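Local coordinates for epimerase (Methylomonas sp. DH-1, PDB 7CJ7), which catalyses the epimerization of ketoses at C3, using manganese and acting most strongly on L-ribulose, as a homodimer of TIM barrels, at residues L14-D19 with H269-L274; Y37-I42 with P242-S247; A75-S80 with Y113-K118; G121-E126 with T159-T164. One frame throughout, in Å; residues are numbered along the deposited sequence.

How the contacts relate
All four contacts lie in one eight-stranded parallel TIM barrel. Contact 1 joins the loop after strand 8-12 to the start of helix 271-285, and contact 2 faces strand 39-43 with strand 242-245. Their centres are about 12 Å apart, and L274 and V15 pack on F245. Contacts 3 and 4, centres about 10 Å apart, tie together loops that follow strands 65-72, 107-112 and 148-152; T79 CG2 meets I161 CD1 between them. The centres of contacts 2 and 3 are about 24 Å apart, across the chain's centre. Along the chain, contacts 3 and 4 follow in series inside contact 2, itself nested in contact 1. E246 of contact 2 binds manganese, whereas contact 4 lies at the dimer interface.

Contact 1 (L14-D19 with H269-L274); sequences LVWSGD and HDSDDL
S271, right after the N-cap D270, whose OD2 accepts from D273 N at 3.1 Å from above the carboxylate plane, gives its hydroxyl to the carbonyl oxygen of V15, with 2.7 Å between S271 OG and V15 O. The donor lies in the carbonyl plane at a C=O...O angle of 149°, and OG is put beside its own backbone N by a chi1 of -58°. S271 CB also approaches the indole of W16, 3.6 Å from W16 CD1. Next along, D272 crosses the W16 side chain at about a right angle, its OD1 in the ring plane at the edge. A water completes this meeting, accepting from W16 NE1 at 3.3 Å and donating to D272 OD1 at 2.6 Å; D272 OD1 also forms a salt bridge with R34. L274, one turn on from D270, closes the apolar side, its CD2 4.3 Å from V15 CG1. That methyl, V15 CG1, also sits over the centre of the W16 ring, 3.7 Å above its plane. Chemically, one direct bond and one water bridge fix the loop after the first barrel strand to the start of the last helix, with an apolar contact beside them.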
loop_
_atom_site.group_PDB
_atom_site.type_symbol
_atom_site.label_atom_id
_atom_site.label_comp_id
_atom_site.label_asym_id
_atom_site.label_seq_id
_atom_site.Cartn_x
_atom_site.Cartn_y
_atom_site.Cartn_z
ATOM N N LEU A 14 -2.896 7.421 18.278
ATOM C CA LEU A 14 -1.898 6.320 18.171
ATOM C C LEU A 14 -0.472 6.876 18.126
ATOM O O LEU A 14 0.487 6.067 18.093
ATOM C CB LEU A 14 -2.188 5.492 16.919
ATOM C CG LEU A 14 -2.882 4.154 17.167
ATOM C CD1 LEU A 14 -1.908 3.148 17.766
ATOM C CD2 LEU A 14 -4.099 4.333 18.059
ATOM N N VAL A 15 -0.327 8.197 18.077
ATOM C CA VAL A 15 1.005 8.840 18.232
ATOM C C VAL A 15 1.462 8.624 19.678
ATOM O O VAL A 15 2.682 8.532 19.889
ATOM C CB VAL A 15 0.969 10.320 17.830
ATOM C CG1 VAL A 15 2.201 11.063 18.313
ATOM C CG2 VAL A 15 0.819 10.462 16.324
ATOM N N TRP A 16 0.516 8.466 20.612
ATOM C CA TRP A 16 0.801 8.455 22.069
ATOM C C TRP A 16 0.366 7.152 22.744
ATOM O O TRP A 16 1.101 6.706 23.637
ATOM C CB TRP A 16 0.165 9.661 22.759
ATOM C CG TRP A 16 0.768 10.975 22.374
ATOM C CD1 TRP A 16 1.900 11.550 22.877
ATOM C CD2 TRP A 16 0.225 11.913 21.430
ATOM N NE1 TRP A 16 2.104 12.775 22.299
ATOM C CE2 TRP A 16 1.090 13.027 21.411
ATOM C CE3 TRP A 16 -0.912 11.924 20.614
ATOM C CZ2 TRP A 16 0.866 14.122 20.581
ATOM C CZ3 TRP A 16 -1.131 13.011 19.800
ATOM C CH2 TRP A 16 -0.258 14.094 19.794
ATOM N N SER A 17 -0.805 6.611 22.408
ATOM C CA SER A 17 -1.451 5.499 23.155
ATOM C C SER A 17 -2.078 4.484 22.198
ATOM O O SER A 17 -2.768 4.903 21.274
ATOM C CB SER A 17 -2.490 6.014 24.116
ATOM O OG SER A 17 -1.894 6.830 25.108
ATOM N N GLY A 18 -1.880 3.194 22.471
ATOM C CA GLY A 18 -2.473 2.088 21.695
ATOM C C GLY A 18 -3.856 1.703 22.195
ATOM O O GLY A 18 -4.555 0.961 21.487
ATOM N N ASP A 19 -4.240 2.176 23.378
ATOM C CA ASP A 19 -5.561 1.894 23.993
ATOM C C ASP A 19 -6.124 3.214 24.510
ATOM O O ASP A 19 -5.340 4.166 24.702
ATOM C CB ASP A 19 -5.454 0.868 25.122
ATOM C CG ASP A 19 -4.728 1.393 26.347
ATOM O OD1 ASP A 19 -4.647 2.633 26.500
ATOM O OD2 ASP A 19 -4.247 0.560 27.141
ATOM N N HIS A 269 10.263 6.045 18.399
ATOM C CA HIS A 269 10.121 5.556 19.795
ATOM C C HIS A 269 9.625 6.696 20.695
ATOM O O HIS A 269 8.944 6.392 21.681
ATOM C CB HIS A 269 11.452 4.960 20.283
ATOM C CG HIS A 269 12.578 5.935 20.252
ATOM N ND1 HIS A 269 12.854 6.777 21.312
ATOM C CD2 HIS A 269 13.473 6.234 19.283
ATOM C CE1 HIS A 269 13.881 7.546 20.999
ATOM N NE2 HIS A 269 14.274 7.236 19.757
ATOM N N ASP A 270 9.948 7.948 20.349
ATOM C CA ASP A 270 9.708 9.157 21.184
ATOM C C ASP A 270 8.502 9.934 20.637
ATOM O O ASP A 270 8.690 10.744 19.708
ATOM C CB ASP A 270 10.968 10.026 21.228
ATOM C CG ASP A 270 10.916 11.174 22.225
ATOM O OD1 ASP A 270 11.982 11.553 22.707
ATOM O OD2 ASP A 270 9.820 11.699 22.488
ATOM N N SER A 271 7.314 9.697 21.204
ATOM C CA SER A 271 6.031 10.321 20.788
ATOM C C SER A 271 6.162 11.848 20.799
ATOM O O SER A 271 5.715 12.479 19.843
ATOM C CB SER A 271 4.887 9.884 21.675
ATOM O OG SER A 271 4.735 8.472 21.674
ATOM N N ASP A 272 6.741 12.427 21.851
ATOM C CA ASP A 272 6.819 13.905 22.009
ATOM C C ASP A 272 7.697 14.506 20.907
ATOM O O ASP A 272 7.322 15.536 20.350
ATOM C CB ASP A 272 7.325 14.291 23.393
ATOM C CG ASP A 272 6.363 13.874 24.487
ATOM O OD1 ASP A 272 5.154 13.739 24.184
ATOM O OD2 ASP A 272 6.826 13.695 25.634
ATOM N N ASP A 273 8.823 13.877 20.588
ATOM C CA ASP A 273 9.745 14.385 19.541
ATOM C C ASP A 273 9.022 14.317 18.191
ATOM O O ASP A 273 9.023 15.308 17.431
ATOM C CB ASP A 273 11.042 13.581 19.515
ATOM C CG ASP A 273 12.027 14.131 18.506
ATOM O OD1 ASP A 273 12.541 15.229 18.754
ATOM O OD2 ASP A 273 12.242 13.473 17.473
ATOM N N LEU A 274 8.427 13.167 17.904
ATOM C CA LEU A 274 7.716 12.926 16.627
ATOM C C LEU A 274 6.604 13.967 16.466
ATOM O O LEU A 274 6.570 14.617 15.417
ATOM C CB LEU A 274 7.145 11.510 16.619
ATOM C CG LEU A 274 6.302 11.187 15.388
ATOM C CD1 LEU A 274 7.187 10.915 14.182
ATOM C CD2 LEU A 274 5.380 10.013 15.664
HETATM O O HOH W 1 3.848 15.513 22.816
#

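Contact 2 (Y37-I42 with P242-S247); sequences YDYIEI and PITFES. With MN (manganese (II) ion), chain D; SOL (L-sorbose), chain C.
Y39 and E41 reach the same hydroxyl, that of T244, and make the tight part of this contact. Y39 OH donates to T244 OG1 at 2.6 Å, and T244 OG1 in turn donates to E41 OE1 at 2.8 Å, arriving on the anti side and 32° out of the carboxylate plane. T244 OG1 lies at the edge of the Y39 ring, near its plane, while P242 CB is 3.8 Å from Y39 CZ. E41 extends with CG anti to its backbone N (chi1 -172°); its OE1 also bonds Y209 and H211, and Y209 OH bonds T244 OG1 too. A valine in place of T244 would probably leave the Y39 hydroxyl without its acceptor, E41 with one donor fewer and Y209 with one partner fewer. Polar grip is lacking between Y37 and F245, where Y37 OH is 3.6 Å from F245 CD2 and bonds A275 O instead. E246 turns to the pocket, its OE2 binding manganese at 2.1 Å beside D185, H211 and E152; it is probably a proton donor/acceptor in catalysis, as in related enzymes. The strands' short axes are 8.2 Å apart, inclined by 70°, with strand 8-12 between them in the barrel order; strand 207-212 flanks T244, and helix 271-285 covers Y37 and F245.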
loop_
_atom_site.group_PDB
_atom_site.type_symbol
_atom_site.label_atom_id
_atom_site.label_comp_id
_atom_site.label_asym_id
_atom_site.label_seq_id
_atom_site.Cartn_x
_atom_site.Cartn_y
_atom_site.Cartn_z
ATOM N N TYR A 37 -0.917 21.023 19.953
ATOM C CA TYR A 37 -2.070 20.706 19.074
ATOM C C TYR A 37 -3.341 21.368 19.631
ATOM O O TYR A 37 -3.441 21.615 20.855
ATOM C CB TYR A 37 -2.239 19.197 18.906
ATOM C CG TYR A 37 -1.175 18.562 18.051
ATOM C CD1 TYR A 37 -1.291 18.512 16.672
ATOM C CD2 TYR A 37 -0.025 18.044 18.618
ATOM C CE1 TYR A 37 -0.306 17.943 15.887
ATOM C CE2 TYR A 37 0.963 17.455 17.846
ATOM C CZ TYR A 37 0.828 17.414 16.471
ATOM O OH TYR A 37 1.793 16.842 15.690
ATOM N N ASP A 38 -4.284 21.669 18.732
ATOM C CA ASP A 38 -5.626 22.212 19.059
ATOM C C ASP A 38 -6.571 21.080 19.475
ATOM O O ASP A 38 -7.452 21.320 20.321
ATOM C CB ASP A 38 -6.213 22.966 17.867
ATOM C CG ASP A 38 -5.349 24.125 17.423
ATOM O OD1 ASP A 38 -5.021 24.958 18.285
ATOM O OD2 ASP A 38 -5.006 24.182 16.228
ATOM N N TYR A 39 -6.429 19.895 18.888
ATOM C CA TYR A 39 -7.344 18.764 19.182
ATOM C C TYR A 39 -6.579 17.448 19.122
ATOM O O TYR A 39 -5.470 17.380 18.566
ATOM C CB TYR A 39 -8.548 18.761 18.231
ATOM C CG TYR A 39 -8.239 18.431 16.793
ATOM C CD1 TYR A 39 -8.258 17.129 16.334
ATOM C CD2 TYR A 39 -7.901 19.418 15.888
ATOM C CE1 TYR A 39 -7.983 16.818 15.012
ATOM C CE2 TYR A 39 -7.602 19.122 14.569
ATOM C CZ TYR A 39 -7.619 17.815 14.129
ATOM O OH TYR A 39 -7.311 17.519 12.831
ATOM N N ILE A 40 -7.178 16.430 19.719
ATOM C CA ILE A 40 -6.747 15.014 19.556
ATOM C C ILE A 40 -7.818 14.303 18.731
ATOM O O ILE A 40 -9.014 14.587 18.915
ATOM C CB ILE A 40 -6.527 14.347 20.920
ATOM C CG1 ILE A 40 -6.061 12.902 20.736
ATOM C CG2 ILE A 40 -7.785 14.437 21.767
ATOM C CD1 ILE A 40 -5.131 12.424 21.791
ATOM N N GLU A 41 -7.387 13.429 17.824
ATOM C CA GLU A 41 -8.296 12.582 17.040
ATOM C C GLU A 41 -8.350 11.227 17.726
ATOM O O GLU A 41 -7.341 10.521 17.731
ATOM C CB GLU A 41 -7.837 12.484 15.590
ATOM C CG GLU A 41 -8.846 11.775 14.709
ATOM C CD GLU A 41 -8.368 11.691 13.280
ATOM O OE1 GLU A 41 -8.194 12.767 12.661
ATOM O OE2 GLU A 41 -8.119 10.561 12.818
ATOM N N ILE A 42 -9.487 10.918 18.326
ATOM C CA ILE A 42 -9.680 9.642 19.069
ATOM C C ILE A 42 -10.103 8.560 18.081
ATOM O O ILE A 42 -11.043 8.803 17.326
ATOM C CB ILE A 42 -10.699 9.840 20.205
ATOM C CG1 ILE A 42 -10.232 10.936 21.167
ATOM C CG2 ILE A 42 -10.952 8.519 20.908
ATOM C CD1 ILE A 42 -11.259 11.342 22.201
ATOM N N PRO A 242 -9.946 20.723 9.780
ATOM C CA PRO A 242 -8.993 19.948 10.565
ATOM C C PRO A 242 -7.842 19.405 9.707
ATOM O O PRO A 242 -8.057 18.953 8.591
ATOM C CB PRO A 242 -9.843 18.819 11.159
ATOM C CG PRO A 242 -11.238 19.377 11.141
ATOM C CD PRO A 242 -11.318 20.222 9.894
ATOM N N ILE A 243 -6.637 19.485 10.258
ATOM C CA ILE A 243 -5.421 18.818 9.714
ATOM C C ILE A 243 -4.828 17.994 10.853
ATOM O O ILE A 243 -4.379 18.615 11.836
ATOM C CB ILE A 243 -4.424 19.865 9.184
ATOM C CG1 ILE A 243 -5.065 20.749 8.110
ATOM C CG2 ILE A 243 -3.159 19.174 8.698
ATOM C CD1 ILE A 243 -4.170 21.874 7.617
ATOM N N THR A 244 -4.873 16.668 10.750
ATOM C CA THR A 244 -4.368 15.730 11.786
ATOM C C THR A 244 -3.057 15.103 11.323
ATOM O O THR A 244 -3.018 14.547 10.209
ATOM C CB THR A 244 -5.329 14.572 12.072
ATOM O OG1 THR A 244 -6.633 15.055 12.375
ATOM C CG2 THR A 244 -4.858 13.704 13.215
ATOM N N PHE A 245 -2.026 15.182 12.158
ATOM C CA PHE A 245 -0.795 14.382 11.985
ATOM C C PHE A 245 -1.120 12.945 12.385
ATOM O O PHE A 245 -1.629 12.696 13.501
ATOM C CB PHE A 245 0.361 14.951 12.804
ATOM C CG PHE A 245 1.544 14.019 12.869
ATOM C CD1 PHE A 245 2.139 13.543 11.711
ATOM C CD2 PHE A 245 2.047 13.600 14.085
ATOM C CE1 PHE A 245 3.215 12.666 11.771
ATOM C CE2 PHE A 245 3.126 12.733 14.144
ATOM C CZ PHE A 245 3.714 12.277 12.992
ATOM N N GLU A 246 -0.811 12.020 11.483
ATOM C CA GLU A 246 -1.062 10.580 11.670
ATOM C C GLU A 246 0.248 9.824 11.442
ATOM O O GLU A 246 0.935 10.080 10.431
ATOM C CB GLU A 246 -2.162 10.114 10.724
ATOM C CG GLU A 246 -2.549 8.672 10.937
ATOM C CD GLU A 246 -3.878 8.326 10.293
ATOM O OE1 GLU A 246 -4.807 7.901 11.014
ATOM O OE2 GLU A 246 -3.976 8.493 9.077
ATOM N N SER A 247 0.576 8.916 12.352
ATOM C CA SER A 247 1.855 8.171 12.309
ATOM C C SER A 247 1.713 6.874 13.097
ATOM O O SER A 247 1.101 6.886 14.173
ATOM C CB SER A 247 2.979 9.023 12.849
ATOM O OG SER A 247 4.221 8.366 12.720
HETATM MN MN MN D . -5.641 8.611 7.767
HETATM C C1 SOL C . -5.944 4.280 7.921
HETATM O O1 SOL C . -4.892 3.918 7.056
HETATM C C2 SOL C . -5.983 5.755 8.163
HETATM O O2 SOL C . -5.454 6.525 7.379
HETATM C C3 SOL C . -6.649 6.263 9.433
HETATM O O3 SOL C . -6.995 7.624 9.311
HETATM C C4 SOL C . -7.877 5.431 9.789
HETATM O O4 SOL C . -8.837 5.529 8.736
HETATM C C5 SOL C . -8.549 5.857 11.096
HETATM O O5 SOL C . -9.779 5.150 11.247
HETATM C C6 SOL C . -7.695 5.618 12.323
HETATM O O6 SOL C . -8.364 6.081 13.499
#

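Contact 3 (A75-S80 with Y113-K118); sequences ATDVTS and YCALGK
D77 lies against the chain at C114 and A115, and its side chain can be followed outward. D77 CB is 3.9 Å from A115 CB. D77 CG, anti to the backbone N (chi1 -173°), is 3.8 Å from A115 CB. At the tip the two oxygens part company: D77 OD2 touches A115 CB at 3.6 Å and bonds the hydroxyl of Y119, whereas D77 OD1 faces C114 CA at 3.6 Å and turns back on its own loop. There D77 OD1 takes two bonds, from T79 OG1 at 2.6 Å and from T79 N at 3.0 Å, both from one face of the carboxylate; the second closes an Asx turn, inside a type I turn from D77 to S80. An alanine here would probably leave the T79 hydroxyl and amide without their shared acceptor and deprive Y119 of a partner, setting the turn freer to shift. T79 points its CG2 at Y113 O, 3.3 Å away, and at C114 CB. V78 CG2 meets that same carbonyl oxygen, which accepts from S131. The contact joins the loops after strands 65-72 and 107-112; V78 packs on both helix 83-102 and helix 125-143, and the hydroxyl of Y113 is hydrogen-bonded to E152 O.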
loop_
_atom_site.group_PDB
_atom_site.type_symbol
_atom_site.label_atom_id
_atom_site.label_comp_id
_atom_site.label_asym_id
_atom_site.label_seq_id
_atom_site.Cartn_x
_atom_site.Cartn_y
_atom_site.Cartn_z
ATOM N N ALA A 75 -17.491 -7.567 10.720
ATOM C CA ALA A 75 -18.744 -7.776 11.485
ATOM C C ALA A 75 -19.691 -6.571 11.330
ATOM O O ALA A 75 -20.898 -6.736 11.587
ATOM C CB ALA A 75 -18.405 -8.045 12.931
ATOM N N THR A 76 -19.177 -5.410 10.914
ATOM C CA THR A 76 -19.916 -4.121 10.894
ATOM C C THR A 76 -19.824 -3.442 9.518
ATOM O O THR A 76 -20.099 -2.237 9.439
ATOM C CB THR A 76 -19.396 -3.186 11.993
ATOM O OG1 THR A 76 -17.979 -3.076 11.880
ATOM C CG2 THR A 76 -19.742 -3.658 13.385
ATOM N N ASP A 77 -19.492 -4.192 8.469
ATOM C CA ASP A 77 -19.235 -3.651 7.108
ATOM C C ASP A 77 -20.548 -3.220 6.442
ATOM O O ASP A 77 -21.297 -4.103 6.013
ATOM C CB ASP A 77 -18.523 -4.699 6.261
ATOM C CG ASP A 77 -18.065 -4.196 4.903
ATOM O OD1 ASP A 77 -18.460 -3.068 4.525
ATOM O OD2 ASP A 77 -17.304 -4.941 4.233
ATOM N N VAL A 78 -20.790 -1.916 6.312
ATOM C CA VAL A 78 -22.066 -1.357 5.768
ATOM C C VAL A 78 -22.167 -1.558 4.250
ATOM O O VAL A 78 -23.249 -1.238 3.718
ATOM C CB VAL A 78 -22.252 0.124 6.135
ATOM C CG1 VAL A 78 -22.514 0.284 7.624
ATOM C CG2 VAL A 78 -21.092 0.999 5.661
ATOM N N THR A 79 -21.131 -2.087 3.587
ATOM C CA THR A 79 -21.174 -2.477 2.147
ATOM C C THR A 79 -21.747 -3.892 1.994
ATOM O O THR A 79 -22.116 -4.268 0.862
ATOM C CB THR A 79 -19.797 -2.436 1.473
ATOM O OG1 THR A 79 -18.980 -3.486 1.999
ATOM C CG2 THR A 79 -19.111 -1.099 1.643
ATOM N N SER A 80 -21.817 -4.660 3.079
ATOM C CA SER A 80 -22.228 -6.088 3.052
ATOM C C SER A 80 -23.613 -6.269 2.411
ATOM O O SER A 80 -24.514 -5.448 2.670
ATOM C CB SER A 80 -22.219 -6.673 4.429
ATOM O OG SER A 80 -22.490 -8.062 4.365
ATOM N N TYR A 113 -17.308 4.039 5.790
ATOM C CA TYR A 113 -18.209 3.640 4.682
ATOM C C TYR A 113 -17.959 2.178 4.277
ATOM O O TYR A 113 -18.644 1.685 3.372
ATOM C CB TYR A 113 -18.004 4.579 3.491
ATOM C CG TYR A 113 -16.568 4.663 3.062
ATOM C CD1 TYR A 113 -16.045 3.743 2.171
ATOM C CD2 TYR A 113 -15.717 5.628 3.580
ATOM C CE1 TYR A 113 -14.716 3.785 1.784
ATOM C CE2 TYR A 113 -14.390 5.693 3.191
ATOM C CZ TYR A 113 -13.883 4.760 2.302
ATOM O OH TYR A 113 -12.575 4.801 1.917
ATOM N N CYS A 114 -17.033 1.494 4.941
ATOM C CA CYS A 114 -16.713 0.071 4.654
ATOM C C CYS A 114 -15.828 -0.515 5.758
ATOM O O CYS A 114 -15.417 0.236 6.669
ATOM C CB CYS A 114 -16.004 -0.064 3.317
ATOM S SG CYS A 114 -14.320 0.590 3.342
ATOM N N ALA A 115 -15.542 -1.814 5.677
ATOM C CA ALA A 115 -14.549 -2.472 6.554
ATOM C C ALA A 115 -13.156 -1.956 6.179
ATOM O O ALA A 115 -12.801 -1.958 4.979
ATOM C CB ALA A 115 -14.650 -3.973 6.439
ATOM N N LEU A 116 -12.402 -1.481 7.164
ATOM C CA LEU A 116 -10.991 -1.059 6.972
ATOM C C LEU A 116 -10.155 -2.328 6.842
ATOM O O LEU A 116 -10.152 -3.118 7.804
ATOM C CB LEU A 116 -10.543 -0.225 8.172
ATOM C CG LEU A 116 -9.096 0.257 8.136
ATOM C CD1 LEU A 116 -8.869 1.202 6.980
ATOM C CD2 LEU A 116 -8.716 0.925 9.448
ATOM N N GLY A 117 -9.509 -2.533 5.696
ATOM C CA GLY A 117 -8.584 -3.666 5.506
ATOM C C GLY A 117 -8.640 -4.245 4.107
ATOM O O GLY A 117 -9.192 -3.586 3.213
ATOM N N LYS A 118 -8.039 -5.422 3.925
ATOM C CA LYS A 118 -7.725 -5.961 2.578
ATOM C C LYS A 118 -8.864 -6.851 2.083
ATOM O O LYS A 118 -8.916 -8.016 2.471
ATOM C CB LYS A 118 -6.428 -6.772 2.561
ATOM C CG LYS A 118 -5.966 -7.098 1.144
ATOM C CD LYS A 118 -4.965 -8.218 1.012
ATOM C CE LYS A 118 -3.577 -7.704 0.713
ATOM N NZ LYS A 118 -3.099 -6.863 1.831
#

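Contact 4 (G121-E126 with T159-T164); sequences GPASRE and TNIMNT
N160 and G121 form the direct polar link: N160 ND2 donates to G121 O over 2.9 Å with an N-H...O angle of 160°. The acceptor lies in the amide plane and the donor in the carbonyl plane, at a C=O...N angle of 152°. A chi1 of 65° sets N160 CG between the backbone N and the carbonyl carbon. Beside this bond, A123 CB touches both N160 OD1 and I161 CD1, each at 3.7 Å. A water gives a second link, accepting from A123 N at 2.8 Å and donating to N160 O at 2.7 Å. Farther out, the 159-164 loop is shaped by T159: its OG1 accepts from I161 N in an ST turn, and T159 O accepts from N163 ND2 at 3.0 Å, the donor standing above the carbonyl plane. S124 caps helix 125-143, while T164, at the end of 159-164, caps helix 165-175, its hydroxyl receiving E167 N. W264 of the second subunit packs on N160 and N163, and N259 of that subunit meets P122, placing this surface at the dimer interface. The chemistry implies that two backbone groups of the turn at G121-A123, one carbonyl and one N-H, are satisfied by N160, directly and through water.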
loop_
_atom_site.group_PDB
_atom_site.type_symbol
_atom_site.label_atom_id
_atom_site.label_comp_id
_atom_site.label_asym_id
_atom_site.label_seq_id
_atom_site.Cartn_x
_atom_site.Cartn_y
_atom_site.Cartn_z
ATOM N N GLY A 121 -11.447 -9.304 -3.006
ATOM C CA GLY A 121 -11.967 -9.109 -4.370
ATOM C C GLY A 121 -12.609 -7.742 -4.525
ATOM O O GLY A 121 -12.777 -7.006 -3.551
ATOM N N PRO A 122 -12.955 -7.358 -5.770
ATOM C CA PRO A 122 -13.533 -6.044 -6.028
ATOM C C PRO A 122 -14.961 -5.908 -5.482
ATOM O O PRO A 122 -15.610 -6.917 -5.235
ATOM C CB PRO A 122 -13.520 -5.927 -7.557
ATOM C CG PRO A 122 -13.512 -7.366 -8.048
ATOM C CD PRO A 122 -12.768 -8.158 -6.988
ATOM N N ALA A 123 -15.396 -4.660 -5.298
ATOM C CA ALA A 123 -16.741 -4.281 -4.811
ATOM C C ALA A 123 -17.748 -4.472 -5.945
ATOM O O ALA A 123 -17.461 -4.067 -7.080
ATOM C CB ALA A 123 -16.737 -2.852 -4.323
ATOM N N SER A 124 -18.889 -5.074 -5.638
ATOM C CA SER A 124 -20.044 -5.193 -6.559
ATOM C C SER A 124 -20.781 -3.851 -6.602
ATOM O O SER A 124 -20.524 -2.993 -5.715
ATOM C CB SER A 124 -20.956 -6.284 -6.109
ATOM O OG SER A 124 -21.565 -5.916 -4.881
ATOM N N ARG A 125 -21.689 -3.686 -7.564
ATOM C CA ARG A 125 -22.583 -2.498 -7.609
ATOM C C ARG A 125 -23.395 -2.470 -6.307
ATOM O O ARG A 125 -23.675 -1.370 -5.808
ATOM C CB ARG A 125 -23.464 -2.523 -8.860
ATOM C CG ARG A 125 -22.673 -2.742 -10.142
ATOM C CD ARG A 125 -23.492 -2.542 -11.400
ATOM N NE ARG A 125 -23.846 -1.137 -11.541
ATOM C CZ ARG A 125 -24.579 -0.619 -12.519
ATOM N NH1 ARG A 125 -24.822 0.679 -12.507
ATOM N NH2 ARG A 125 -25.062 -1.377 -13.492
ATOM N N GLU A 126 -23.750 -3.636 -5.763
ATOM C CA GLU A 126 -24.586 -3.712 -4.535
ATOM C C GLU A 126 -23.769 -3.228 -3.334
ATOM O O GLU A 126 -24.339 -2.485 -2.498
ATOM C CB GLU A 126 -25.112 -5.121 -4.277
ATOM C CG GLU A 126 -26.197 -5.540 -5.231
ATOM C CD GLU A 126 -25.724 -6.388 -6.397
ATOM O OE1 GLU A 126 -24.485 -6.533 -6.593
ATOM O OE2 GLU A 126 -26.600 -6.909 -7.110
ATOM N N THR A 159 -9.330 -0.373 1.331
ATOM C CA THR A 159 -10.740 -0.375 0.847
ATOM C C THR A 159 -10.786 -0.750 -0.628
ATOM O O THR A 159 -9.806 -0.483 -1.355
ATOM C CB THR A 159 -11.463 0.972 0.999
ATOM O OG1 THR A 159 -12.836 0.767 0.667
ATOM C CG2 THR A 159 -10.941 2.058 0.090
ATOM N N ASN A 160 -11.909 -1.307 -1.057
ATOM C CA ASN A 160 -12.165 -1.574 -2.490
ATOM C C ASN A 160 -13.241 -0.613 -3.013
ATOM O O ASN A 160 -13.632 -0.781 -4.164
ATOM C CB ASN A 160 -12.478 -3.056 -2.716
ATOM C CG ASN A 160 -13.764 -3.517 -2.068
ATOM O OD1 ASN A 160 -14.458 -2.733 -1.431
ATOM N ND2 ASN A 160 -14.077 -4.795 -2.216
ATOM N N ILE A 161 -13.659 0.388 -2.227
ATOM C CA ILE A 161 -14.818 1.264 -2.583
ATOM C C ILE A 161 -14.326 2.543 -3.265
ATOM O O ILE A 161 -14.898 2.908 -4.307
ATOM C CB ILE A 161 -15.688 1.583 -1.350
ATOM C CG1 ILE A 161 -16.387 0.331 -0.825
ATOM C CG2 ILE A 161 -16.684 2.684 -1.658
ATOM C CD1 ILE A 161 -17.415 -0.240 -1.778
ATOM N N MET A 162 -13.345 3.232 -2.686
ATOM C CA MET A 162 -12.817 4.493 -3.270
ATOM C C MET A 162 -11.363 4.684 -2.854
ATOM O O MET A 162 -11.083 4.734 -1.641
ATOM C CB MET A 162 -13.640 5.706 -2.835
ATOM C CG MET A 162 -14.251 5.555 -1.470
ATOM S SD MET A 162 -15.471 6.843 -1.118
ATOM C CE MET A 162 -14.400 7.949 -0.212
ATOM N N ASN A 163 -10.479 4.802 -3.840
ATOM C CA ASN A 163 -9.019 4.862 -3.608
ATOM C C ASN A 163 -8.458 6.201 -4.087
ATOM O O ASN A 163 -7.288 6.455 -3.784
ATOM C CB ASN A 163 -8.288 3.709 -4.300
ATOM C CG ASN A 163 -8.781 2.338 -3.896
ATOM O OD1 ASN A 163 -8.938 1.480 -4.751
ATOM N ND2 ASN A 163 -8.988 2.106 -2.611
ATOM N N THR A 164 -9.245 7.040 -4.771
ATOM C CA THR A 164 -8.807 8.403 -5.162
ATOM C C THR A 164 -9.851 9.438 -4.752
ATOM O O THR A 164 -11.032 9.088 -4.621
ATOM C CB THR A 164 -8.554 8.547 -6.669
ATOM O OG1 THR A 164 -9.803 8.497 -7.360
ATOM C CG2 THR A 164 -7.623 7.488 -7.208
HETATM O O HOH W 2 -13.560 -2.729 -6.035
#